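Local structure of 5-carboxymethyl-2-hydroxymuconate semialdehyde dehydrogenase (Thermus thermophilus, 2D4E) at residues Val125-Glu130 with Arg469-Pro474; Thr180-Pro185 with Thr246-Thr251; Phe189-Val194 with Asp493-Leu498. The protein probably catalyses the NAD-dependent oxidation of 5-carboxymethyl-2-hydroxymuconate semialdehyde to the corresponding acid, as a member of the aldehyde dehydrogenase family. All coordinates share one frame; numbering follows the deposited sequence.

Contact 1. Residues Val125-Glu130 with Arg469-Pro474; sequences VARAAE and RHLPTP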
loop_
_atom_site.group_PDB
_atom_site.type_symbol
_atom_site.label_atom_id
_atom_site.label_comp_id
_atom_site.label_asym_id
_atom_site.label_seq_id
_atom_site.Cartn_x
_atom_site.Cartn_y
_atom_site.Cartn_z
ATOM N N VAL C 125 21.878 -18.246 15.650
ATOM C CA VAL C 125 20.986 -18.233 16.804
ATOM C C VAL C 125 20.478 -16.807 16.963
ATOM O O VAL C 125 19.314 -16.585 17.284
ATOM C CB VAL C 125 21.704 -18.656 18.100
ATOM C CG1 VAL C 125 20.792 -18.422 19.299
ATOM C CG2 VAL C 125 22.092 -20.125 18.021
ATOM N N ALA C 126 21.356 -15.838 16.739
ATOM C CA ALA C 126 20.957 -14.443 16.838
ATOM C C ALA C 126 19.885 -14.138 15.779
ATOM O O ALA C 126 18.920 -13.425 16.050
ATOM C CB ALA C 126 22.174 -13.534 16.653
ATOM N N ARG C 127 20.052 -14.682 14.575
ATOM C CA ARG C 127 19.071 -14.465 13.510
ATOM C C ARG C 127 17.743 -15.116 13.885
ATOM O O ARG C 127 16.677 -14.596 13.569
ATOM C CB ARG C 127 19.566 -15.046 12.179
ATOM C CG ARG C 127 20.536 -14.150 11.419
ATOM C CD ARG C 127 19.827 -12.941 10.777
ATOM N NE ARG C 127 18.870 -13.318 9.726
ATOM C CZ ARG C 127 17.569 -13.541 9.919
ATOM N NH1 ARG C 127 17.033 -13.420 11.128
ATOM N NH2 ARG C 127 16.803 -13.909 8.899
ATOM N N ALA C 128 17.816 -16.265 14.549
ATOM C CA ALA C 128 16.619 -16.980 14.974
ATOM C C ALA C 128 15.856 -16.123 15.978
ATOM O O ALA C 128 14.631 -16.002 15.906
ATOM C CB ALA C 128 16.999 -18.306 15.606
ATOM N N ALA C 129 16.582 -15.534 16.921
ATOM C CA ALA C 129 15.954 -14.676 17.915
ATOM C C ALA C 129 15.332 -13.490 17.173
ATOM O O ALA C 129 14.198 -13.089 17.459
ATOM C CB ALA C 129 16.992 -14.195 18.922
ATOM N N GLU C 130 16.076 -12.942 16.215
ATOM C CA GLU C 130 15.597 -11.812 15.419
ATOM C C GLU C 130 14.320 -12.149 14.649
ATOM O O GLU C 130 13.479 -11.277 14.424
ATOM C CB GLU C 130 16.674 -11.349 14.432
ATOM C CG GLU C 130 16.201 -10.265 13.461
ATOM C CD GLU C 130 17.321 -9.724 12.573
ATOM O OE1 GLU C 130 18.064 -10.537 11.974
ATOM O OE2 GLU C 130 17.452 -8.483 12.469
ATOM N N ARG C 469 20.670 -10.044 3.642
ATOM C CA ARG C 469 19.224 -9.926 3.766
ATOM C C ARG C 469 18.633 -8.775 4.578
ATOM O O ARG C 469 19.237 -8.272 5.527
ATOM C CB ARG C 469 18.668 -11.246 4.303
ATOM C CG ARG C 469 18.952 -12.433 3.396
ATOM C CD ARG C 469 17.788 -12.742 2.462
ATOM N NE ARG C 469 16.672 -13.359 3.178
ATOM C CZ ARG C 469 15.562 -12.723 3.545
ATOM N NH1 ARG C 469 15.391 -11.444 3.240
ATOM N NH2 ARG C 469 14.612 -13.377 4.200
ATOM N N HIS C 470 17.431 -8.375 4.168
ATOM C CA HIS C 470 16.652 -7.330 4.819
ATOM C C HIS C 470 15.270 -7.980 4.953
ATOM O O HIS C 470 14.523 -8.119 3.977
ATOM C CB HIS C 470 16.598 -6.072 3.952
ATOM C CG HIS C 470 15.933 -4.909 4.622
ATOM N ND1 HIS C 470 16.133 -4.601 5.952
ATOM C CD2 HIS C 470 15.097 -3.962 4.139
ATOM C CE1 HIS C 470 15.448 -3.516 6.257
ATOM N NE2 HIS C 470 14.811 -3.107 5.175
ATOM N N LEU C 471 14.962 -8.391 6.178
ATOM C CA LEU C 471 13.738 -9.109 6.505
ATOM C C LEU C 471 12.397 -8.668 5.933
ATOM O O LEU C 471 11.549 -9.513 5.643
ATOM C CB LEU C 471 13.634 -9.248 8.025
ATOM C CG LEU C 471 14.832 -9.975 8.652
ATOM C CD1 LEU C 471 14.525 -10.323 10.097
ATOM C CD2 LEU C 471 15.139 -11.247 7.863
ATOM N N PRO C 472 12.176 -7.354 5.762
ATOM C CA PRO C 472 10.886 -6.918 5.213
ATOM C C PRO C 472 10.662 -7.249 3.730
ATOM O O PRO C 472 9.522 -7.254 3.259
ATOM C CB PRO C 472 10.898 -5.410 5.454
ATOM C CG PRO C 472 11.792 -5.262 6.656
ATOM C CD PRO C 472 12.909 -6.213 6.338
ATOM N N THR C 473 11.738 -7.518 2.996
ATOM C CA THR C 473 11.602 -7.804 1.570
ATOM C C THR C 473 11.035 -9.188 1.314
ATOM O O THR C 473 11.144 -10.087 2.152
ATOM C CB THR C 473 12.954 -7.693 0.828
ATOM O OG1 THR C 473 13.831 -8.735 1.269
ATOM C CG2 THR C 473 13.601 -6.351 1.096
ATOM N N PRO C 474 10.406 -9.379 0.146
ATOM C CA PRO C 474 9.844 -10.695 -0.161
ATOM C C PRO C 474 10.943 -11.684 -0.534
ATOM O O PRO C 474 11.763 -11.424 -1.422
ATOM C CB PRO C 474 8.885 -10.401 -1.309
ATOM C CG PRO C 474 9.548 -9.259 -2.021
ATOM C CD PRO C 474 10.046 -8.387 -0.885
#
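Arg-127 NH1 is gripped by two acceptors of its own helix, Glu-130 OE1 at 3.2 Å in a salt bridge and Asn-131 OD1 in a hydrogen bond, and against this ion pair Leu-471 drives its forked end. The arginine chain bends at both chi2 (-73°) and chi3 (-65°), which curls the guanidinium along the helix 118-136 toward the glutamate one turn on. Leu-471 comes from the opposite direction to Arg-127, and at a slant to Glu-130, and divides its methyls between them. CD2 closes on Arg-127 NH2 at 3.3 Å, while CD1 lies 3.8 Å from Glu-130 CG and touches the carboxylate carbon as well. The leucine is presented by a type I beta turn from His-470 to Thr-473, closed by the bond from Thr-473 N to His-470 O at 3.0 Å. On the far side of the turn the His-470 ring has Pro-472 CD over its centre and meets Tyr-156 of the second subunit. Across the segments the contact is made by methyl packing alone, laid against an ion pair that belongs to the helix. The buried leucine probably shields part of the pair from water, which would be expected to strengthen it, although both charged residues remain partly exposed.

Contact 2. Residues Thr180-Pro185 with Thr246-Thr251; sequences TWRIAP and TLTGET. With NA (sodium ion), chain J; NAD (nicotinamide-adenine-dinucleotide), chain K.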
loop_
_atom_site.group_PDB
_atom_site.type_symbol
_atom_site.label_atom_id
_atom_site.label_comp_id
_atom_site.label_asym_id
_atom_site.label_seq_id
_atom_site.Cartn_x
_atom_site.Cartn_y
_atom_site.Cartn_z
ATOM N N THR C 180 12.472 -21.428 12.734
ATOM C CA THR C 180 11.940 -20.211 13.348
ATOM C C THR C 180 11.499 -19.214 12.283
ATOM O O THR C 180 10.651 -18.358 12.545
ATOM C CB THR C 180 12.971 -19.528 14.280
ATOM O OG1 THR C 180 14.141 -19.164 13.534
ATOM C CG2 THR C 180 13.355 -20.468 15.417
ATOM N N TRP C 181 12.070 -19.336 11.087
ATOM C CA TRP C 181 11.721 -18.472 9.958
ATOM C C TRP C 181 10.229 -18.634 9.619
ATOM O O TRP C 181 9.588 -17.699 9.138
ATOM C CB TRP C 181 12.566 -18.856 8.734
ATOM C CG TRP C 181 12.299 -18.051 7.476
ATOM C CD1 TRP C 181 11.995 -18.548 6.236
ATOM C CD2 TRP C 181 12.348 -16.625 7.333
ATOM N NE1 TRP C 181 11.853 -17.522 5.338
ATOM C CE2 TRP C 181 12.063 -16.331 5.982
ATOM C CE3 TRP C 181 12.603 -15.565 8.219
ATOM C CZ2 TRP C 181 12.026 -15.020 5.489
ATOM C CZ3 TRP C 181 12.566 -14.259 7.729
ATOM C CH2 TRP C 181 12.280 -13.999 6.377
ATOM N N ARG C 182 9.685 -19.819 9.878
ATOM C CA ARG C 182 8.278 -20.102 9.585
ATOM C C ARG C 182 7.397 -20.059 10.836
ATOM O O ARG C 182 6.242 -19.616 10.791
ATOM C CB ARG C 182 8.154 -21.482 8.943
ATOM C CG ARG C 182 9.121 -21.724 7.790
ATOM C CD ARG C 182 8.784 -20.895 6.558
ATOM N NE ARG C 182 9.286 -21.569 5.361
ATOM C CZ ARG C 182 8.685 -21.548 4.176
ATOM N NH1 ARG C 182 7.559 -20.863 4.010
ATOM N NH2 ARG C 182 9.214 -22.210 3.155
ATOM N N ILE C 183 7.951 -20.532 11.948
ATOM C CA ILE C 183 7.236 -20.559 13.212
ATOM C C ILE C 183 6.857 -19.164 13.694
ATOM O O ILE C 183 5.727 -18.930 14.117
ATOM C CB ILE C 183 8.084 -21.240 14.305
ATOM C CG1 ILE C 183 8.373 -22.694 13.906
ATOM C CG2 ILE C 183 7.362 -21.159 15.648
ATOM C CD1 ILE C 183 9.443 -23.361 14.761
ATOM N N ALA C 184 7.807 -18.241 13.632
ATOM C CA ALA C 184 7.574 -16.877 14.079
ATOM C C ALA C 184 6.386 -16.218 13.368
ATOM O O ALA C 184 5.473 -15.712 14.017
ATOM C CB ALA C 184 8.846 -16.045 13.896
ATOM N N PRO C 185 6.379 -16.208 12.024
ATOM C CA PRO C 185 5.223 -15.574 11.388
ATOM C C PRO C 185 3.922 -16.335 11.651
ATOM O O PRO C 185 2.879 -15.729 11.884
ATOM C CB PRO C 185 5.611 -15.535 9.902
ATOM C CG PRO C 185 6.594 -16.669 9.752
ATOM C CD PRO C 185 7.401 -16.575 11.027
ATOM N N THR C 246 4.299 -25.510 5.203
ATOM C CA THR C 246 5.463 -24.799 4.695
ATOM C C THR C 246 6.494 -25.896 4.467
ATOM O O THR C 246 6.594 -26.840 5.248
ATOM C CB THR C 246 6.052 -23.774 5.702
ATOM O OG1 THR C 246 6.591 -24.466 6.833
ATOM C CG2 THR C 246 4.985 -22.791 6.167
ATOM N N LEU C 247 7.243 -25.792 3.382
ATOM C CA LEU C 247 8.260 -26.781 3.099
ATOM C C LEU C 247 9.534 -26.108 2.649
ATOM O O LEU C 247 9.530 -25.254 1.762
ATOM C CB LEU C 247 7.797 -27.759 2.018
ATOM C CG LEU C 247 8.899 -28.694 1.500
ATOM C CD1 LEU C 247 9.411 -29.591 2.627
ATOM C CD2 LEU C 247 8.356 -29.538 0.361
ATOM N N THR C 248 10.626 -26.492 3.287
ATOM C CA THR C 248 11.932 -25.976 2.942
ATOM C C THR C 248 12.760 -27.234 2.711
ATOM O O THR C 248 13.101 -27.951 3.654
ATOM C CB THR C 248 12.507 -25.131 4.085
ATOM O OG1 THR C 248 11.620 -24.038 4.359
ATOM C CG2 THR C 248 13.857 -24.566 3.699
ATOM N N GLY C 249 13.048 -27.517 1.446
ATOM C CA GLY C 249 13.802 -28.711 1.108
ATOM C C GLY C 249 14.027 -28.842 -0.388
ATOM O O GLY C 249 13.980 -27.853 -1.115
ATOM N N GLU C 250 14.265 -30.067 -0.845
ATOM C CA GLU C 250 14.530 -30.330 -2.254
ATOM C C GLU C 250 13.297 -30.178 -3.121
ATOM O O GLU C 250 12.165 -30.396 -2.675
ATOM C CB GLU C 250 15.114 -31.735 -2.437
ATOM C CG GLU C 250 16.333 -32.002 -1.578
ATOM C CD GLU C 250 17.027 -33.300 -1.939
ATOM O OE1 GLU C 250 17.653 -33.904 -1.046
ATOM O OE2 GLU C 250 16.959 -33.708 -3.116
ATOM N N THR C 251 13.532 -29.804 -4.372
ATOM C CA THR C 251 12.460 -29.607 -5.329
ATOM C C THR C 251 11.636 -30.878 -5.516
ATOM O O THR C 251 10.404 -30.827 -5.609
ATOM C CB THR C 251 13.034 -29.152 -6.678
ATOM O OG1 THR C 251 13.766 -27.931 -6.490
ATOM C CG2 THR C 251 11.919 -28.928 -7.688
HETATM NA NA NA J . 17.448 -34.409 1.153
HETATM P PA NAD K . 14.561 -32.894 2.104
HETATM O O1A NAD K . 14.619 -34.338 1.906
HETATM O O2A NAD K . 13.577 -32.251 1.216
HETATM O O5B NAD K . 14.168 -32.455 3.616
HETATM C C5B NAD K . 13.240 -31.378 3.974
HETATM C C4B NAD K . 12.182 -31.957 4.887
HETATM O O4B NAD K . 11.389 -32.801 4.024
HETATM C C3B NAD K . 12.719 -32.916 5.987
HETATM O O3B NAD K . 12.258 -32.503 7.290
HETATM C C2B NAD K . 12.182 -34.283 5.532
HETATM O O2B NAD K . 11.916 -35.185 6.629
HETATM C C1B NAD K . 10.943 -33.883 4.757
HETATM N N9A NAD K . 10.517 -34.908 3.822
HETATM C C8A NAD K . 11.278 -35.720 2.999
HETATM N N7A NAD K . 10.543 -36.577 2.252
HETATM C C5A NAD K . 9.236 -36.275 2.635
HETATM C C6A NAD K . 7.963 -36.822 2.222
HETATM N N6A NAD K . 7.847 -37.801 1.321
HETATM N N1A NAD K . 6.835 -36.276 2.818
HETATM C C2A NAD K . 6.964 -35.258 3.758
HETATM N N3A NAD K . 8.083 -34.700 4.197
HETATM C C4A NAD K . 9.196 -35.245 3.601
HETATM O O3 NAD K . 15.968 -32.354 1.894
HETATM P PN NAD K . 17.103 -31.606 2.712
HETATM O O1N NAD K . 18.317 -32.431 2.547
HETATM O O2N NAD K . 16.642 -31.390 4.094
HETATM O O5D NAD K . 17.124 -30.401 1.740
HETATM C C5D NAD K . 18.172 -29.490 1.512
HETATM C C4D NAD K . 17.467 -28.722 0.438
HETATM O O4D NAD K . 16.656 -27.654 0.976
HETATM C C3D NAD K . 18.327 -28.171 -0.690
HETATM O O3D NAD K . 17.816 -28.505 -1.996
HETATM C C2D NAD K . 18.308 -26.677 -0.371
HETATM O O2D NAD K . 18.556 -25.897 -1.559
HETATM C C1D NAD K . 16.925 -26.511 0.220
HETATM N N1N NAD K . 16.784 -25.300 1.045
HETATM C C2N NAD K . 16.042 -24.308 0.421
HETATM C C3N NAD K . 15.877 -23.128 1.129
HETATM C C7N NAD K . 15.104 -21.952 0.550
HETATM O O7N NAD K . 14.991 -20.945 1.225
HETATM N N7N NAD K . 14.573 -22.035 -0.683
HETATM C C4N NAD K . 16.462 -22.945 2.466
HETATM C C5N NAD K . 17.197 -24.053 2.978
HETATM C C6N NAD K . 17.401 -25.245 2.337
HETATM O O HOH W 1 12.291 -22.179 6.235
#
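The Rossmann-type NAD-binding domain, a five-stranded parallel sheet flanked by helices, places Arg-182 of helix 175-188 over strand 244-248, whose C-terminal end runs into the cofactor pocket. The segment axes lie 10.0 Å apart and run nearly antiparallel, at 163°. Between them the buried guanidinium spreads along the strand: Thr-246 CB sits over one of its faces, 3.7 Å from Arg-182 NH1, and Thr-248 OG1 lies at its edge, in plane. A hydrogen bond from Arg-182 NH2 to Thr-248 OG1 is long, 3.3 Å at 157°, and somewhat doubtful because the place of NH2 is less sure. A water backs it up, accepting from Arg-182 NE at 3.2 Å and lying 2.7 Å from Thr-248 OG1. NH1 makes a salt bridge to Glu-486, and NH2, with the same reserve about its place, one to Glu-271, so the buried charge is probably well compensated. Thr-248 divides its branches: with OG1 anti to the carbonyl carbon (chi1 -59°), the hydroxyl turns to the arginine and CG2 reaches NAD C4N, the nicotinamide carbon that takes up hydride, at 3.3 Å. Beyond Gly-249, Glu-250 stands at the N-cap of helix 251-261. Its backbone N donates to NAD O2A at 3.1 Å, and its carboxylate OE1 binds, at 2.3 Å, the sodium ion that the pyrophosphate oxygens O1A, O3 and O1N also hold.

Contact 3. Residues Phe189-Val194 with Asp493-Leu498; sequences FGNTVV and DFYTDL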
loop_
_atom_site.group_PDB
_atom_site.type_symbol
_atom_site.label_atom_id
_atom_site.label_comp_id
_atom_site.label_asym_id
_atom_site.label_seq_id
_atom_site.Cartn_x
_atom_site.Cartn_y
_atom_site.Cartn_z
ATOM N N PHE C 189 0.836 -14.368 13.404
ATOM C CA PHE C 189 -0.396 -14.182 12.658
ATOM C C PHE C 189 -1.602 -14.959 13.184
ATOM O O PHE C 189 -2.650 -15.016 12.539
ATOM C CB PHE C 189 -0.114 -14.472 11.184
ATOM C CG PHE C 189 0.936 -13.558 10.595
ATOM C CD1 PHE C 189 1.745 -13.977 9.546
ATOM C CD2 PHE C 189 1.127 -12.280 11.115
ATOM C CE1 PHE C 189 2.729 -13.140 9.027
ATOM C CE2 PHE C 189 2.109 -11.436 10.602
ATOM C CZ PHE C 189 2.910 -11.867 9.557
ATOM N N GLY C 190 -1.449 -15.551 14.364
ATOM C CA GLY C 190 -2.556 -16.257 14.978
ATOM C C GLY C 190 -2.791 -17.712 14.654
ATOM O O GLY C 190 -3.874 -18.230 14.936
ATOM N N ASN C 191 -1.798 -18.382 14.081
ATOM C CA ASN C 191 -1.941 -19.796 13.742
ATOM C C ASN C 191 -1.213 -20.689 14.741
ATOM O O ASN C 191 -0.292 -20.243 15.425
ATOM C CB ASN C 191 -1.388 -20.068 12.340
ATOM C CG ASN C 191 -2.132 -19.309 11.267
ATOM O OD1 ASN C 191 -3.351 -19.405 11.164
ATOM N ND2 ASN C 191 -1.404 -18.548 10.459
ATOM N N THR C 192 -1.639 -21.947 14.827
ATOM C CA THR C 192 -0.986 -22.909 15.714
ATOM C C THR C 192 0.013 -23.668 14.844
ATOM O O THR C 192 -0.062 -23.610 13.611
ATOM C CB THR C 192 -1.997 -23.885 16.358
ATOM O OG1 THR C 192 -2.786 -24.506 15.339
ATOM C CG2 THR C 192 -2.909 -23.136 17.321
ATOM N N VAL C 193 0.921 -24.400 15.476
ATOM C CA VAL C 193 1.973 -25.079 14.735
ATOM C C VAL C 193 2.325 -26.524 15.087
ATOM O O VAL C 193 2.219 -26.950 16.236
ATOM C CB VAL C 193 3.271 -24.243 14.856
ATOM C CG1 VAL C 193 4.438 -24.955 14.191
ATOM C CG2 VAL C 193 3.044 -22.856 14.266
ATOM N N VAL C 194 2.744 -27.265 14.066
ATOM C CA VAL C 194 3.220 -28.629 14.225
ATOM C C VAL C 194 4.501 -28.687 13.390
ATOM O O VAL C 194 4.452 -28.681 12.158
ATOM C CB VAL C 194 2.238 -29.695 13.690
ATOM C CG1 VAL C 194 2.893 -31.068 13.791
ATOM C CG2 VAL C 194 0.937 -29.682 14.490
ATOM N N ASP C 493 0.190 -13.079 3.070
ATOM C CA ASP C 493 -0.588 -13.670 1.994
ATOM C C ASP C 493 -0.735 -15.172 2.104
ATOM O O ASP C 493 -1.661 -15.751 1.536
ATOM C CB ASP C 493 0.012 -13.293 0.644
ATOM C CG ASP C 493 -0.485 -11.950 0.158
ATOM O OD1 ASP C 493 -1.681 -11.873 -0.214
ATOM O OD2 ASP C 493 0.307 -10.979 0.167
ATOM N N PHE C 494 0.172 -15.806 2.836
ATOM C CA PHE C 494 0.093 -17.246 3.011
ATOM C C PHE C 494 -0.546 -17.638 4.336
ATOM O O PHE C 494 -1.416 -18.503 4.369
ATOM C CB PHE C 494 1.482 -17.887 2.910
ATOM C CG PHE C 494 1.503 -19.346 3.291
ATOM C CD1 PHE C 494 1.930 -19.744 4.556
ATOM C CD2 PHE C 494 1.072 -20.319 2.393
ATOM C CE1 PHE C 494 1.931 -21.095 4.924
ATOM C CE2 PHE C 494 1.065 -21.674 2.747
ATOM C CZ PHE C 494 1.496 -22.064 4.019
ATOM N N TYR C 495 -0.126 -16.991 5.419
ATOM C CA TYR C 495 -0.629 -17.318 6.748
ATOM C C TYR C 495 -2.011 -16.791 7.121
ATOM O O TYR C 495 -2.559 -17.197 8.144
ATOM C CB TYR C 495 0.378 -16.870 7.815
ATOM C CG TYR C 495 1.741 -17.528 7.688
ATOM C CD1 TYR C 495 2.827 -16.838 7.136
ATOM C CD2 TYR C 495 1.940 -18.849 8.103
ATOM C CE1 TYR C 495 4.079 -17.451 7.001
ATOM C CE2 TYR C 495 3.184 -19.470 7.969
ATOM C CZ TYR C 495 4.243 -18.768 7.420
ATOM O OH TYR C 495 5.464 -19.385 7.286
ATOM N N THR C 496 -2.573 -15.899 6.309
ATOM C CA THR C 496 -3.893 -15.353 6.601
ATOM C C THR C 496 -4.808 -15.428 5.386
ATOM O O THR C 496 -4.350 -15.675 4.273
ATOM C CB THR C 496 -3.814 -13.868 7.061
ATOM O OG1 THR C 496 -3.412 -13.036 5.964
ATOM C CG2 THR C 496 -2.818 -13.709 8.198
ATOM N N ASP C 497 -6.105 -15.226 5.614
ATOM C CA ASP C 497 -7.104 -15.245 4.545
ATOM C C ASP C 497 -7.708 -13.857 4.385
ATOM O O ASP C 497 -8.034 -13.200 5.381
ATOM C CB ASP C 497 -8.256 -16.203 4.864
ATOM C CG ASP C 497 -7.837 -17.659 4.862
ATOM O OD1 ASP C 497 -7.024 -18.051 3.998
ATOM O OD2 ASP C 497 -8.348 -18.412 5.720
ATOM N N LEU C 498 -7.858 -13.416 3.137
ATOM C CA LEU C 498 -8.462 -12.123 2.858
ATOM C C LEU C 498 -9.977 -12.293 2.899
ATOM O O LEU C 498 -10.505 -13.361 2.585
ATOM C CB LEU C 498 -8.046 -11.608 1.474
ATOM C CG LEU C 498 -6.689 -10.897 1.368
ATOM C CD1 LEU C 498 -6.252 -10.825 -0.096
ATOM C CD2 LEU C 498 -6.792 -9.500 1.982
#
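Tyr-495 and Thr-496 meet Phe-189 and Asn-191 where two helices end, and the first of these ends, that of helix 175-188, is a Schellman motif with Gly-190 at positive phi as its C-prime residue. Segment 493-498 begins in the last turn of helix 488-495, where Asp-493 makes a salt bridge with Arg-160. Phe-494 then turns its ring edge to the Tyr-495 ring, with Phe-494 CD1 3.5 Å above the tyrosine plane and over its centre.

Tyr-495 carries most of the contact. Its CB lies near the plane of the Phe-189 ring, at its edge, 3.6 Å from Phe-189 CD1, and Tyr-495 CD1 comes to the same edge, 3.9 Å from Phe-189 CD1. With CG anti to the carbonyl carbon (chi1 -60°), the phenol leads off past helix 175-188, where OH is hydrogen-bonded to Glu-486. The carbonyl O of Tyr-495 takes a hydrogen bond from Asn-191 ND2 at 2.9 Å. This bond is almost straight, 171° at the hydrogen, and it lies in both the carbonyl plane and the amide plane, using a lone pair of the oxygen. Because Asn-191 OD1 accepts from Gly-164 N, both ends of the amide are engaged and its rotation is fixed.

Thr-496, the first residue of strand 496-504, sends CG2 to Phe-189 CB at 4.1 Å, while its OG1 turns back to Leu-492 O, one helical turn earlier, and to Arg-160. Asp-497 continues the strand with a salt bridge to Arg-267. Here the chain enters the two-stranded antiparallel sheet with strand 154-162 and reaches the subunit interface: Leu-498 packs on Tyr-490 of the second subunit, and Leu-498 O accepts a hydrogen bond from Arg-485 NH2 of that subunit.

In the fold
Helix 175-188 ties the three contacts together. Contact 2, deepest in the chain, uses its middle and is wholly buried. Contact 3, also buried but farther from the centre, uses the turn that ends it, and contact 1, partly buried, abuts it through Trp-181, which touches both Arg-469 and Leu-471. Contacts 2 and 3 serve the same parallel sheet and touch through Tyr-495, which packs on Pro-185 and Thr-246; Glu-486 receives both Arg-182 and the tyrosine hydroxyl. The chemistry follows the place: networked charge and water beside NAD in contact 2, one straight hydrogen bond from an asparagine amide among aromatic rings in contact 3, and methyls on an ion pair in contact 1. Contacts 1 and 3 both adjoin the second subunit, which contact 2 meets through Thr-251.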